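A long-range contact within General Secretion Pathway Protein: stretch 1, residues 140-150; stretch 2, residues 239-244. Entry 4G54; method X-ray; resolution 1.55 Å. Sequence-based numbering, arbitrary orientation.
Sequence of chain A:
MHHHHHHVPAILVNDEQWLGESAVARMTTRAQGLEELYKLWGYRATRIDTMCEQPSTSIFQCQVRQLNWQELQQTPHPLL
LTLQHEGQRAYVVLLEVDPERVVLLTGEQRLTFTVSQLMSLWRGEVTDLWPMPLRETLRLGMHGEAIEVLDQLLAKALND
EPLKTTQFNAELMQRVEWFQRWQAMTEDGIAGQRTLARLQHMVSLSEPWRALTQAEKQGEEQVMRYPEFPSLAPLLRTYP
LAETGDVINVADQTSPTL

Stretch 1, residues 140-150: LGMHGEAIEVL
Stretch 2 239-244: YPLAET

Stretch 2, residues 239-244, lies extended and antiparallel along the loop and the start of the helix of stretch 1, residues 140-150. The nearest CA pairs set the register: Ala146 with Pro240 at 4.8 Å, Gly144 with Ala242 at 4.5 Å, Met142 with Thr244 at 4.4 Å. The contact buries 507 Å², both sides summed. In stretch 1 the loop runs to Gly144, the N-cap, and a helix covers 145-150 and continues beyond. Stretch 2 has no regular helix or strand, although its phi/psi values are extended.

Tyr239 (phi/psi -103/150, chi1 m) makes no contact, and the end of its side chain leads away.

Pro240 (-74/143, C-gamma endo) points its CB toward the helix. The ring packs on the first turns: Pro240 CB is 4.3 Å from Ala146 CB, and Pro240 CG is 4.1 Å from Val149 CG2. Val149 has chi1 t. Pro240 CB also lies 3.8 Å from CG of Glu145, whose chi1 and chi2 are both t. Proline has no amide hydrogen, and the bonds between the stretches ask for none at this position.

The CB of Leu241 (-99/160, chi1 m, chi2 t) points away from stretch 1, and the residue contributes through its backbone O. Ala146 N donates to Leu241 O at 2.9 Å, with an N-H...O angle of 168°. Glu145 N is also near Leu241 O, at 3.2 Å, but the angle is too poor for a hydrogen bond. An amide of the first helical turn, which has no helical acceptor before it, is thus satisfied from the other stretch. Gly144 (141/-175) leaves room for this approach. A CB there would point toward stretch 2 and clash with Leu241 O at 2.6 Å; the backbone angles alone also call for glycine.

Ala242 (-134/156) sets a small methyl against three apolar side chains. Its CB is 3.7 Å from Ala146 CB, 3.9 Å from Met142 CE and 4.2 Å from Ile147 CD1. Met142 reaches it with chi angles m, t, p; Ile147 has chi1 and chi2 both m. Ala146 is buried and its CB points toward stretch 2. Ala242 CA also makes a CA-H...O contact with His143 O at 3.4 Å.

Glu243 (-128/159) pairs with His143 (-150/153) in a single antiparallel bridge, CA to CA 5.5 Å. His143 N donates to Glu243 O at 2.9 Å, and Glu243 N donates to His143 O at 2.8 Å, with angles of 155° and 164°. Met142 CA adds a CA-H...O contact to Glu243 O at 3.2 Å. Glu243 has chi1 m and chi2 t. Its OE1 is 3.7 Å from His143 NE2, and a water links them: it donates to Glu243 OE1 at 3.0 Å and makes a weak bond of 3.4 Å to His143 NE2. Glu243 is exposed and His143 partly exposed, so polar side chains fit here while the backbones make the bridge.

Thr244 (chi1 t) points its CB away, and its polar side chain suits an exposed position. Its O sits at the edge of the His143 ring, 3.7 Å from His143 CE1; His143 has chi1 p and chi2 -82°. Thr244 CA lies 4.2 Å from Met142 CG.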

ATOM      1  N   LEU A 140      11.891 -23.196   4.976  1.00 18.03           N
ATOM      2  CA  LEU A 140      13.161 -23.627   5.527  1.00 17.57           C
ATOM      3  C   LEU A 140      14.026 -24.313   4.476  1.00 19.96           C
ATOM      4  O   LEU A 140      13.578 -25.259   3.820  1.00 20.42           O
ATOM      5  CB  LEU A 140      12.860 -24.658   6.658  1.00 18.75           C
ATOM      6  CG  LEU A 140      14.099 -25.145   7.432  1.00 21.60           C
ATOM      7  CD1 LEU A 140      14.565 -24.017   8.419  1.00 21.27           C
ATOM      8  CD2 LEU A 140      13.620 -26.388   8.225  1.00 27.59           C
ATOM      9  N   GLY A 141      15.273 -23.871   4.443  1.00 21.17           N
ATOM     10  CA  GLY A 141      16.279 -24.463   3.524  1.00 22.12           C
ATOM     11  C   GLY A 141      16.522 -23.630   2.307  1.00 24.43           C
ATOM     12  O   GLY A 141      17.554 -23.759   1.633  1.00 25.82           O
ATOM     13  N   MET A 142      15.596 -22.759   1.984  1.00 21.54           N
ATOM     14  CA  MET A 142      15.761 -21.939   0.807  1.00 19.72           C
ATOM     15  C   MET A 142      16.741 -20.768   1.084  1.00 20.79           C
ATOM     16  O   MET A 142      16.987 -20.389   2.226  1.00 21.46           O
ATOM     17  CB  MET A 142      14.408 -21.356   0.293  1.00 20.57           C
ATOM     18  CG  MET A 142      13.511 -22.480  -0.227  1.00 19.54           C
ATOM     19  SD  MET A 142      11.891 -21.855  -0.769  1.00 21.81           S
ATOM     20  CE  MET A 142      12.324 -21.008  -2.282  1.00 26.72           C
ATOM     21  N   HIS A 143      17.293 -20.190   0.023  1.00 24.57           N
ATOM     22  CA  HIS A 143      18.261 -19.108   0.170  1.00 24.37           C
ATOM     23  C   HIS A 143      18.223 -18.149  -0.982  1.00 24.73           C
ATOM     24  O   HIS A 143      17.837 -18.556  -2.096  1.00 27.84           O
ATOM     25  CB  HIS A 143      19.676 -19.660   0.381  1.00 25.55           C
ATOM     26  CG  HIS A 143      20.211 -20.365  -0.804  1.00 31.92           C
ATOM     27  ND1 HIS A 143      19.900 -21.686  -1.082  1.00 40.50           N
ATOM     28  CD2 HIS A 143      20.975 -19.928  -1.826  1.00 35.62           C
ATOM     29  CE1 HIS A 143      20.516 -22.049  -2.199  1.00 39.64           C
ATOM     30  NE2 HIS A 143      21.152 -20.997  -2.680  1.00 42.28           N
ATOM     31  N   GLY A 144      18.609 -16.899  -0.759  1.00 23.07           N
ATOM     32  CA  GLY A 144      18.688 -15.929  -1.828  1.00 24.29           C
ATOM     33  C   GLY A 144      18.217 -14.571  -1.419  1.00 23.69           C
ATOM     34  O   GLY A 144      17.848 -14.379  -0.246  1.00 21.12           O
ATOM     35  N   GLU A 145      18.157 -13.637  -2.388  1.00 24.11           N
ATOM     36  CA  GLU A 145      17.759 -12.285  -2.071  1.00 24.85           C
ATOM     37  C   GLU A 145      16.316 -12.232  -1.518  1.00 22.40           C
ATOM     38  O   GLU A 145      16.008 -11.356  -0.699  1.00 21.60           O
ATOM     39  CB  GLU A 145      17.829 -11.428  -3.305  1.00 27.38           C
ATOM     40  CG  GLU A 145      17.665  -9.939  -3.006  1.00 33.81           C
ATOM     41  CD  GLU A 145      17.660  -9.040  -4.278  1.00 45.82           C
ATOM     42  OE1 GLU A 145      17.921  -9.528  -5.426  1.00 47.13           O
ATOM     43  OE2 GLU A 145      17.416  -7.819  -4.100  1.00 49.04           O
ATOM     44  N   ALA A 146      15.450 -13.132  -1.956  1.00 20.04           N
ATOM     45  CA  ALA A 146      14.105 -13.165  -1.441  1.00 18.99           C
ATOM     46  C   ALA A 146      14.067 -13.408   0.047  1.00 19.83           C
ATOM     47  O   ALA A 146      13.147 -12.867   0.734  1.00 18.43           O
ATOM     48  CB  ALA A 146      13.302 -14.240  -2.166  1.00 20.06           C
ATOM     49  N   ILE A 147      15.017 -14.204   0.545  1.00 18.71           N
ATOM     50  CA  ILE A 147      15.050 -14.488   1.983  1.00 18.35           C
ATOM     51  C   ILE A 147      15.522 -13.241   2.716  1.00 18.92           C
ATOM     52  O   ILE A 147      14.947 -12.902   3.779  1.00 17.64           O
ATOM     53  CB  ILE A 147      15.964 -15.656   2.276  1.00 18.75           C
ATOM     54  CG1 ILE A 147      15.525 -16.941   1.559  1.00 21.82           C
ATOM     55  CG2 ILE A 147      15.991 -15.893   3.792  1.00 19.06           C
ATOM     56  CD1 ILE A 147      14.018 -17.264   1.535  1.00 24.40           C
ATOM     57  N   GLU A 148      16.458 -12.484   2.151  1.00 20.67           N
ATOM     58  CA  GLU A 148      16.884 -11.258   2.804  1.00 20.20           C
ATOM     59  C   GLU A 148      15.748 -10.285   2.884  1.00 18.83           C
ATOM     60  O   GLU A 148      15.568  -9.547   3.895  1.00 20.36           O
ATOM     61  CB  GLU A 148      18.048 -10.587   2.015  1.00 23.78           C
ATOM     62  CG  GLU A 148      19.177 -11.539   1.736  1.00 31.54           C
ATOM     63  CD  GLU A 148      20.251 -10.964   0.779  1.00 41.62           C
ATOM     64  OE1 GLU A 148      20.049  -9.909   0.134  1.00 43.57           O
ATOM     65  OE2 GLU A 148      21.311 -11.626   0.686  1.00 46.09           O
ATOM     66  N   VAL A 149      14.937 -10.196   1.804  1.00 18.93           N
ATOM     67  CA  VAL A 149      13.780  -9.341   1.851  1.00 17.77           C
ATOM     68  C   VAL A 149      12.671  -9.760   2.852  1.00 17.96           C
ATOM     69  O   VAL A 149      12.184  -8.926   3.604  1.00 17.58           O
ATOM     70  CB  VAL A 149      13.097  -9.283   0.416  1.00 19.56           C
ATOM     71  CG1 VAL A 149      11.755  -8.549   0.458  1.00 19.44           C
ATOM     72  CG2 VAL A 149      14.063  -8.552  -0.523  1.00 23.60           C
ATOM     73  N   LEU A 150      12.433 -11.085   2.958  1.00 16.03           N
ATOM     74  CA  LEU A 150      11.563 -11.666   4.009  1.00 13.76           C
ATOM     75  C   LEU A 150      12.045 -11.245   5.415  1.00 14.03           C
ATOM     76  O   LEU A 150      11.240 -10.732   6.221  1.00 15.90           O
ATOM     77  CB  LEU A 150      11.531 -13.226   3.835  1.00 15.23           C
ATOM     78  CG  LEU A 150      10.696 -13.815   4.938  1.00 14.78           C
ATOM     79  CD1 LEU A 150       9.273 -13.316   5.057  1.00 16.26           C
ATOM     80  CD2 LEU A 150      10.742 -15.371   4.769  1.00 15.22           C
ATOM     81  N   TYR A 239      11.774  -9.246  -9.551  1.00 24.80           N
ATOM     82  CA  TYR A 239      11.476  -9.836  -8.212  1.00 25.93           C
ATOM     83  C   TYR A 239      12.772 -10.444  -7.662  1.00 25.16           C
ATOM     84  O   TYR A 239      13.547 -11.014  -8.449  1.00 26.78           O
ATOM     85  CB  TYR A 239      10.487 -11.006  -8.430  1.00 27.28           C
ATOM     86  CG  TYR A 239       9.098 -10.582  -8.768  1.00 34.72           C
ATOM     87  CD1 TYR A 239       8.311  -9.899  -7.820  1.00 36.32           C
ATOM     88  CD2 TYR A 239       8.531 -10.903 -10.035  1.00 39.22           C
ATOM     89  CE1 TYR A 239       6.997  -9.509  -8.085  1.00 34.69           C
ATOM     90  CE2 TYR A 239       7.152 -10.499 -10.329  1.00 39.59           C
ATOM     91  CZ  TYR A 239       6.408  -9.781  -9.330  1.00 35.86           C
ATOM     92  OH  TYR A 239       5.095  -9.307  -9.575  1.00 35.28           O
ATOM     93  N   PRO A 240      12.960 -10.476  -6.341  1.00 23.10           N
ATOM     94  CA  PRO A 240      14.163 -11.143  -5.762  1.00 25.46           C
ATOM     95  C   PRO A 240      14.028 -12.642  -5.849  1.00 27.03           C
ATOM     96  O   PRO A 240      12.870 -13.161  -5.637  1.00 26.59           O
ATOM     97  CB  PRO A 240      14.210 -10.671  -4.320  1.00 26.16           C
ATOM     98  CG  PRO A 240      12.792 -10.213  -4.001  1.00 25.03           C
ATOM     99  CD  PRO A 240      12.124  -9.803  -5.329  1.00 22.71           C
ATOM    100  N   LEU A 241      15.127 -13.355  -6.106  1.00 28.58           N
ATOM    101  CA  LEU A 241      14.861 -14.807  -6.224  1.00 30.13           C
ATOM    102  C   LEU A 241      15.191 -15.526  -4.972  1.00 28.16           C
ATOM    103  O   LEU A 241      15.913 -15.032  -4.121  1.00 25.95           O
ATOM    104  CB  LEU A 241      15.593 -15.468  -7.357  1.00 33.63           C
ATOM    105  CG  LEU A 241      15.063 -15.034  -8.718  1.00 38.73           C
ATOM    106  CD1 LEU A 241      16.294 -15.240  -9.596  1.00 40.82           C
ATOM    107  CD2 LEU A 241      13.808 -15.782  -9.214  1.00 42.72           C
ATOM    108  N   ALA A 242      14.626 -16.721  -4.830  1.00 29.27           N
ATOM    109  CA  ALA A 242      15.174 -17.674  -3.934  1.00 29.58           C
ATOM    110  C   ALA A 242      15.272 -19.051  -4.562  1.00 32.50           C
ATOM    111  O   ALA A 242      14.564 -19.375  -5.551  1.00 33.82           O
ATOM    112  CB  ALA A 242      14.468 -17.773  -2.568  1.00 33.23           C
ATOM    113  N   GLU A 243      16.180 -19.815  -4.026  1.00 33.40           N
ATOM    114  CA  GLU A 243      16.465 -21.132  -4.559  1.00 34.97           C
ATOM    115  C   GLU A 243      16.406 -22.150  -3.461  1.00 35.56           C
ATOM    116  O   GLU A 243      16.588 -21.845  -2.268  1.00 31.04           O
ATOM    117  CB  GLU A 243      17.854 -21.149  -5.272  1.00 38.45           C
ATOM    118  CG  GLU A 243      18.019 -20.136  -6.415  1.00 43.31           C
ATOM    119  CD  GLU A 243      19.424 -20.153  -7.019  1.00 55.19           C
ATOM    120  OE1 GLU A 243      20.410 -20.439  -6.270  1.00 56.85           O
ATOM    121  OE2 GLU A 243      19.556 -19.867  -8.243  1.00 58.32           O
ATOM    122  N   THR A 244      16.210 -23.403  -3.839  1.00 38.38           N
ATOM    123  CA  THR A 244      16.076 -24.447  -2.837  1.00 41.85           C
ATOM    124  C   THR A 244      17.410 -24.966  -2.309  1.00 44.10           C
ATOM    125  O   THR A 244      18.383 -24.973  -3.052  1.00 46.79           O
ATOM    126  CB  THR A 244      15.259 -25.589  -3.396  1.00 43.45           C
ATOM    127  OG1 THR A 244      15.121 -26.603  -2.395  1.00 48.10           O
ATOM    128  CG2 THR A 244      15.958 -26.145  -4.615  1.00 46.73           C
TER
HETATM  129  O   HOH W   1      23.120 -21.360  -5.462  1.00 58.24           O